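Local coordinates for protein toll (Drosophila melanogaster, PDB 4LXR) that binds the cleaved, active form of the cytokine Spätzle and triggers the Toll pathway in embryonic dorsal-ventral patterning and innate immunity, at residues T315-I320 with E336-L341; A360-L365 with S384-L389. All coordinates share one frame; numbering follows the deposited sequence.

Contact 1: T315-I320 with E336-L341; sequences TQITNI and EHQVNL. With NAG (2-acetamido-2-deoxy-beta-D-glucopyranose), chain D; NAG (2-acetamido-2-deoxy-beta-D-glucopyranose), chain L.
The carbonyl oxygen of Thr315 is gripped twice: by the side-chain amide of Asn340 and by an ordered water. Asn340 ND2 donates to Thr315 O at 2.9 Å with an N-H...O angle of 152°, approaching from 41° above the carbonyl plane. The water donates to the same Thr315 O at 2.6 Å, donates also to Ile317 O, and accepts from Asn340 N at 2.8 Å. This one molecule thus ties two carbonyls of residues 315-320 to the backbone of 336-341. The Gln316 side chain lies beside that of Asn340, pointing the same way, and its OE1 takes a hydrogen bond from Thr315 OG1. The other end of the Asn340 amide faces sugar: OD1 accepts from O6 of an N-acetylglucosamine at 2.8 Å, so both amide atoms have partners, which should fix its rotation. On the Asn319 side, Thr318 OG1 lies 2.7 Å from Asn319 OD1 in a hydrogen bond and is also bonded to Gln295 O, so the single hydroxyl proton has two acceptors. Asn319 ND2 carries a second glycan, whose sugars are also hydrogen-bonded to Arg298 and Asp367.

Apolar side chains continue the contact. Leu341 CG stands anti to its backbone N (chi1 -176°), and its CD1 reaches Ile320 CG1 at 3.7 Å, the two side chains crossing at about a right angle. Leu341 CD1 also lies against Thr318 O and meets Ile317 CG2 at 4.2 Å. Ile317 runs alongside Gln338, whose NE2 is hydrogen-bonded to the carbonyls of Phe311 and Ser314. Backbone-to-backbone, Leu341 CA approaches Ile317 O at 3.3 Å in a CA-H...O contact. A type I turn at 338-341, aliphatic side chains packed between coils and a short strand starting at the glycan-bearing Asn319 are the arrangement of successive coils in the leucine-rich repeat solenoid of a Toll-like receptor ectodomain.

Contact 2: A360-L365 with S384-L389; sequences AHTTNL and SNLGNL. With NAG (2-acetamido-2-deoxy-beta-D-glucopyranose), chain L.
A water joins Thr363 to Asn385, donating to Thr363 O at 2.7 Å and to Asn385 O; no direct hydrogen bond links residues 360-365 to 384-389. A second water donates to Leu365 O at 2.7 Å and, more weakly, to Thr363 O, and accepts a weak bond from Asn388 N. The third spans Asn364 and Asn388: it donates to Asn364 O and OD1 and accepts from Asn388 ND2 at 3.1 Å. A CA-H...O contact, Leu389 CA to Leu365 O at 3.1 Å, brings the two backbones together. The amide end of Asn385 lies against Ala360 O, its CG 3.5 Å from that oxygen.

Each segment ends in a type I turn, Thr362 to Leu365 and Leu386 to Leu389. These turns lead to the strands 367-369 and 391-393, the repeating geometry of neighbouring coils in a leucine-rich repeat solenoid.

Leu386 CD2 makes a close methyl-to-carbonyl contact with Thr362 O at 3.2 Å. The apolar packing is carried by leucines: Leu386 CD2 touches Leu365 CB at 4.0 Å. Leu365 and Leu389 lie side by side pointing the same way, CG of the first 4.1 Å from CD1 of the second.

Glycan contacts fall on 360-365. Asn364 ND2 is covalently linked to C1 of an N-acetylglucosamine, whose N2 donates to Thr363 OG1 in a nearly straight bond (175°). The remaining N-H of ND2 bonds to Val339 O of the preceding coil.

How the contacts relate
The two contacts follow one another along the solenoid, their centres 11 Å apart, and 336-341 packs directly against 360-365. Val339 O lies 2.8 Å from Asn364 ND2, the glycosylated amide nitrogen, in a probable hydrogen bond. Deeper in, Leu341 CG meets Leu365 CD1 at 3.7 Å, so the leucine packing of contact 1 runs on into that of contact 2. At the first residues of the two turns, Gln338 O touches Thr362 CG2 at 3.6 Å. The sugar rooted in contact 2 reaches back to contact 1, making one N-acetylglucosamine common to both. No other protein chain, Spätzle included, touches any of the four segments in this complex.

Contact 1: T315-I320 with E336-L341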
loop_
_atom_site.group_PDB
_atom_site.type_symbol
_atom_site.label_atom_id
_atom_site.label_comp_id
_atom_site.label_asym_id
_atom_site.label_seq_id
_atom_site.Cartn_x
_atom_site.Cartn_y
_atom_site.Cartn_z
ATOM N N THR A 315 3.565 23.234 28.519
ATOM C CA THR A 315 4.167 21.941 28.825
ATOM C C THR A 315 3.270 20.749 28.502
ATOM O O THR A 315 3.750 19.617 28.430
ATOM C CB THR A 315 4.627 21.866 30.300
ATOM O OG1 THR A 315 3.486 21.785 31.160
ATOM C CG2 THR A 315 5.452 23.101 30.674
ATOM N N GLN A 316 1.981 21.003 28.288
ATOM C CA GLN A 316 1.032 19.913 28.059
ATOM C C GLN A 316 0.841 19.522 26.599
ATOM O O GLN A 316 0.044 18.641 26.299
ATOM C CB GLN A 316 -0.335 20.227 28.686
ATOM C CG GLN A 316 -0.299 20.401 30.201
ATOM C CD GLN A 316 0.534 19.349 30.899
ATOM O OE1 GLN A 316 1.570 19.654 31.497
ATOM N NE2 GLN A 316 0.090 18.099 30.828
ATOM N N ILE A 317 1.550 20.168 25.684
ATOM C CA ILE A 317 1.389 19.840 24.270
ATOM C C ILE A 317 1.773 18.380 23.970
ATOM O O ILE A 317 2.846 17.913 24.362
ATOM C CB ILE A 317 2.208 20.790 23.384
ATOM C CG1 ILE A 317 1.719 22.236 23.591
ATOM C CG2 ILE A 317 2.081 20.391 21.942
ATOM C CD1 ILE A 317 2.446 23.263 22.763
ATOM N N THR A 318 0.886 17.661 23.288
ATOM C CA THR A 318 1.113 16.252 22.988
ATOM C C THR A 318 1.209 15.989 21.482
ATOM O O THR A 318 1.811 15.008 21.059
ATOM C CB THR A 318 -0.011 15.374 23.581
ATOM O OG1 THR A 318 -1.282 15.801 23.055
ATOM C CG2 THR A 318 -0.017 15.464 25.126
ATOM N N ASN A 319 0.605 16.854 20.670
ATOM C CA ASN A 319 0.562 16.600 19.235
ATOM C C ASN A 319 0.809 17.857 18.449
ATOM O O ASN A 319 0.090 18.838 18.614
ATOM C CB ASN A 319 -0.797 16.018 18.842
ATOM C CG ASN A 319 -1.074 14.683 19.506
ATOM O OD1 ASN A 319 -1.458 14.623 20.675
ATOM N ND2 ASN A 319 -0.882 13.610 18.749
ATOM N N ILE A 320 1.832 17.831 17.599
ATOM C CA ILE A 320 2.148 18.967 16.744
ATOM C C ILE A 320 2.257 18.489 15.304
ATOM O O ILE A 320 3.037 17.590 14.999
ATOM C CB ILE A 320 3.486 19.619 17.131
ATOM C CG1 ILE A 320 3.481 20.057 18.590
ATOM C CG2 ILE A 320 3.815 20.789 16.203
ATOM C CD1 ILE A 320 4.758 20.794 18.997
ATOM N N GLU A 336 11.918 22.973 23.900
ATOM C CA GLU A 336 12.595 22.873 25.184
ATOM C C GLU A 336 11.645 22.599 26.362
ATOM O O GLU A 336 12.032 21.981 27.355
ATOM C CB GLU A 336 13.386 24.162 25.424
ATOM C CG GLU A 336 14.282 24.156 26.633
ATOM C CD GLU A 336 14.836 25.537 26.933
ATOM O OE1 GLU A 336 14.742 26.416 26.045
ATOM O OE2 GLU A 336 15.351 25.743 28.057
ATOM N N HIS A 337 10.402 23.050 26.259
ATOM C CA HIS A 337 9.452 22.836 27.348
ATOM C C HIS A 337 8.475 21.681 27.088
ATOM O O HIS A 337 7.698 21.305 27.964
ATOM C CB HIS A 337 8.696 24.137 27.671
ATOM C CG HIS A 337 9.593 25.265 28.081
ATOM N ND1 HIS A 337 10.091 25.393 29.360
ATOM C CD2 HIS A 337 10.095 26.308 27.376
ATOM C CE1 HIS A 337 10.860 26.467 29.428
ATOM N NE2 HIS A 337 10.880 27.040 28.239
ATOM N N GLN A 338 8.531 21.101 25.895
ATOM C CA GLN A 338 7.557 20.084 25.515
ATOM C C GLN A 338 7.865 18.672 26.053
ATOM O O GLN A 338 8.022 17.716 25.299
ATOM C CB GLN A 338 7.331 20.095 23.994
ATOM C CG GLN A 338 6.362 21.203 23.531
ATOM C CD GLN A 338 6.890 22.592 23.829
ATOM O OE1 GLN A 338 7.970 22.957 23.368
ATOM N NE2 GLN A 338 6.147 23.368 24.629
ATOM N N VAL A 339 7.899 18.553 27.373
ATOM C CA VAL A 339 8.186 17.284 28.036
ATOM C C VAL A 339 7.134 16.181 27.772
ATOM O O VAL A 339 7.412 14.997 27.946
ATOM C CB VAL A 339 8.397 17.502 29.562
ATOM C CG1 VAL A 339 7.058 17.780 30.277
ATOM C CG2 VAL A 339 9.113 16.326 30.178
ATOM N N ASN A 340 5.938 16.568 27.336
ATOM C CA ASN A 340 4.857 15.603 27.124
ATOM C C ASN A 340 4.522 15.356 25.661
ATOM O O ASN A 340 3.511 14.726 25.357
ATOM C CB ASN A 340 3.581 16.054 27.847
ATOM C CG ASN A 340 3.719 16.006 29.354
ATOM O OD1 ASN A 340 4.015 14.959 29.926
ATOM N ND2 ASN A 340 3.516 17.150 30.007
ATOM N N LEU A 341 5.345 15.878 24.759
ATOM C CA LEU A 341 5.084 15.737 23.332
ATOM C C LEU A 341 5.137 14.257 22.950
ATOM O O LEU A 341 6.072 13.554 23.331
ATOM C CB LEU A 341 6.100 16.550 22.538
ATOM C CG LEU A 341 5.931 16.601 21.020
ATOM C CD1 LEU A 341 4.589 17.222 20.639
ATOM C CD2 LEU A 341 7.088 17.371 20.402
HETATM C C1 NAG D . -1.218 12.306 19.279
HETATM C C2 NAG D . -2.493 11.649 18.722
HETATM C C3 NAG D . -2.656 10.241 19.285
HETATM C C4 NAG D . -1.385 9.419 19.096
HETATM C C5 NAG D . -0.176 10.178 19.641
HETATM C C6 NAG D . 1.144 9.470 19.399
HETATM C C7 NAG D . -4.317 13.157 18.074
HETATM C C8 NAG D . -5.537 13.900 18.538
HETATM N N2 NAG D . -3.678 12.444 19.004
HETATM O O3 NAG D . -3.752 9.606 18.636
HETATM O O4 NAG D . -1.519 8.201 19.818
HETATM O O5 NAG D . -0.086 11.458 19.006
HETATM O O6 NAG D . 1.336 9.138 18.028
HETATM O O7 NAG D . -3.924 13.208 16.911
HETATM C C1 NAG L . 7.015 11.946 30.303
HETATM C C2 NAG L . 8.448 12.386 30.720
HETATM C C3 NAG L . 8.588 12.436 32.242
HETATM C C4 NAG L . 7.492 13.299 32.846
HETATM C C5 NAG L . 6.144 12.706 32.457
HETATM C C6 NAG L . 4.970 13.492 32.995
HETATM C C7 NAG L . 9.539 10.197 30.342
HETATM C C8 NAG L . 10.679 9.494 29.668
HETATM N N2 NAG L . 9.469 11.523 30.144
HETATM O O3 NAG L . 9.867 12.960 32.579
HETATM O O4 NAG L . 7.630 13.390 34.262
HETATM O O5 NAG L . 6.028 12.726 31.026
HETATM O O6 NAG L . 5.020 14.847 32.566
HETATM O O7 NAG L . 8.717 9.590 31.024
HETATM O O HOH W 1 4.792 18.786 26.148
#

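Contact 2: A360-L365 with S384-L389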
loop_
_atom_site.group_PDB
_atom_site.type_symbol
_atom_site.label_atom_id
_atom_site.label_comp_id
_atom_site.label_asym_id
_atom_site.label_seq_id
_atom_site.Cartn_x
_atom_site.Cartn_y
_atom_site.Cartn_z
ATOM N N ALA A 360 16.179 17.388 23.018
ATOM C CA ALA A 360 16.810 17.086 24.297
ATOM C C ALA A 360 15.801 16.883 25.429
ATOM O O ALA A 360 16.069 16.129 26.364
ATOM C CB ALA A 360 17.836 18.158 24.671
ATOM N N HIS A 361 14.644 17.541 25.346
ATOM C CA HIS A 361 13.662 17.476 26.432
ATOM C C HIS A 361 12.381 16.721 26.071
ATOM O O HIS A 361 11.551 16.472 26.939
ATOM C CB HIS A 361 13.315 18.884 26.963
ATOM C CG HIS A 361 14.491 19.631 27.520
ATOM N ND1 HIS A 361 15.460 20.199 26.720
ATOM C CD2 HIS A 361 14.859 19.892 28.796
ATOM C CE1 HIS A 361 16.375 20.777 27.478
ATOM N NE2 HIS A 361 16.035 20.603 28.742
ATOM N N THR A 362 12.207 16.359 24.803
ATOM C CA THR A 362 10.975 15.678 24.404
ATOM C C THR A 362 11.122 14.194 24.642
ATOM O O THR A 362 11.043 13.406 23.699
ATOM C CB THR A 362 10.677 15.854 22.918
ATOM O OG1 THR A 362 11.816 15.416 22.168
ATOM C CG2 THR A 362 10.364 17.311 22.596
ATOM N N THR A 363 11.320 13.816 25.904
ATOM C CA THR A 363 11.705 12.454 26.239
ATOM C C THR A 363 10.547 11.471 26.135
ATOM O O THR A 363 10.756 10.266 26.211
ATOM C CB THR A 363 12.351 12.366 27.643
ATOM O OG1 THR A 363 11.424 12.832 28.624
ATOM C CG2 THR A 363 13.607 13.214 27.704
ATOM N N ASN A 364 9.336 11.990 25.949
ATOM C CA ASN A 364 8.147 11.154 25.802
ATOM C C ASN A 364 7.734 10.936 24.345
ATOM O O ASN A 364 6.723 10.289 24.075
ATOM C CB ASN A 364 6.970 11.762 26.574
ATOM C CG ASN A 364 6.973 11.382 28.034
ATOM O OD1 ASN A 364 6.980 10.204 28.364
ATOM N ND2 ASN A 364 6.981 12.385 28.917
ATOM N N LEU A 365 8.497 11.490 23.413
ATOM C CA LEU A 365 8.145 11.398 21.995
ATOM C C LEU A 365 8.038 9.941 21.564
ATOM O O LEU A 365 8.961 9.176 21.795
ATOM C CB LEU A 365 9.206 12.087 21.134
ATOM C CG LEU A 365 8.762 12.506 19.735
ATOM C CD1 LEU A 365 7.571 13.471 19.808
ATOM C CD2 LEU A 365 9.935 13.143 18.989
ATOM N N SER A 384 19.412 11.094 21.105
ATOM C CA SER A 384 20.026 10.435 22.256
ATOM C C SER A 384 19.162 10.460 23.508
ATOM O O SER A 384 19.445 9.745 24.467
ATOM C CB SER A 384 21.396 11.039 22.565
ATOM O OG SER A 384 21.245 12.349 23.083
ATOM N N ASN A 385 18.122 11.289 23.502
ATOM C CA ASN A 385 17.201 11.365 24.634
ATOM C C ASN A 385 15.847 10.789 24.283
ATOM O O ASN A 385 14.873 10.965 25.025
ATOM C CB ASN A 385 17.028 12.809 25.103
ATOM C CG ASN A 385 18.094 13.232 26.093
ATOM O OD1 ASN A 385 18.998 13.998 25.760
ATOM N ND2 ASN A 385 17.989 12.738 27.323
ATOM N N LEU A 386 15.771 10.111 23.143
ATOM C CA LEU A 386 14.475 9.658 22.670
ATOM C C LEU A 386 14.220 8.185 22.997
ATOM O O LEU A 386 13.822 7.407 22.128
ATOM C CB LEU A 386 14.318 9.942 21.177
ATOM C CG LEU A 386 14.209 11.422 20.796
ATOM C CD1 LEU A 386 13.836 11.579 19.322
ATOM C CD2 LEU A 386 13.190 12.152 21.693
ATOM N N GLY A 387 14.437 7.822 24.260
ATOM C CA GLY A 387 14.243 6.458 24.721
ATOM C C GLY A 387 12.864 5.856 24.465
ATOM O O GLY A 387 12.722 4.635 24.392
ATOM N N ASN A 388 11.844 6.699 24.328
ATOM C CA ASN A 388 10.478 6.213 24.124
ATOM C C ASN A 388 10.000 6.183 22.674
ATOM O O ASN A 388 8.885 5.713 22.389
ATOM C CB ASN A 388 9.472 7.033 24.949
ATOM C CG ASN A 388 9.306 6.503 26.351
ATOM O OD1 ASN A 388 10.275 6.136 27.003
ATOM N ND2 ASN A 388 8.066 6.442 26.818
ATOM N N LEU A 389 10.802 6.729 21.766
ATOM C CA LEU A 389 10.402 6.798 20.357
ATOM C C LEU A 389 10.068 5.400 19.819
ATOM O O LEU A 389 10.819 4.463 20.036
ATOM C CB LEU A 389 11.513 7.434 19.524
ATOM C CG LEU A 389 11.111 7.831 18.102
ATOM C CD1 LEU A 389 10.010 8.892 18.146
ATOM C CD2 LEU A 389 12.336 8.320 17.319
HETATM C C1 NAG L . 7.015 11.946 30.303
HETATM C C2 NAG L . 8.448 12.386 30.720
HETATM C C3 NAG L . 8.588 12.436 32.242
HETATM C C4 NAG L . 7.492 13.299 32.846
HETATM C C5 NAG L . 6.144 12.706 32.457
HETATM C C6 NAG L . 4.970 13.492 32.995
HETATM C C7 NAG L . 9.539 10.197 30.342
HETATM C C8 NAG L . 10.679 9.494 29.668
HETATM N N2 NAG L . 9.469 11.523 30.144
HETATM O O3 NAG L . 9.867 12.960 32.579
HETATM O O4 NAG L . 7.630 13.390 34.262
HETATM O O5 NAG L . 6.028 12.726 31.026
HETATM O O6 NAG L . 5.020 14.847 32.566
HETATM O O7 NAG L . 8.717 9.590 31.024
HETATM O O HOH W 2 11.179 9.474 23.276
HETATM O O HOH W 3 13.074 8.851 26.613
HETATM O O HOH W 4 5.834 8.453 25.955
#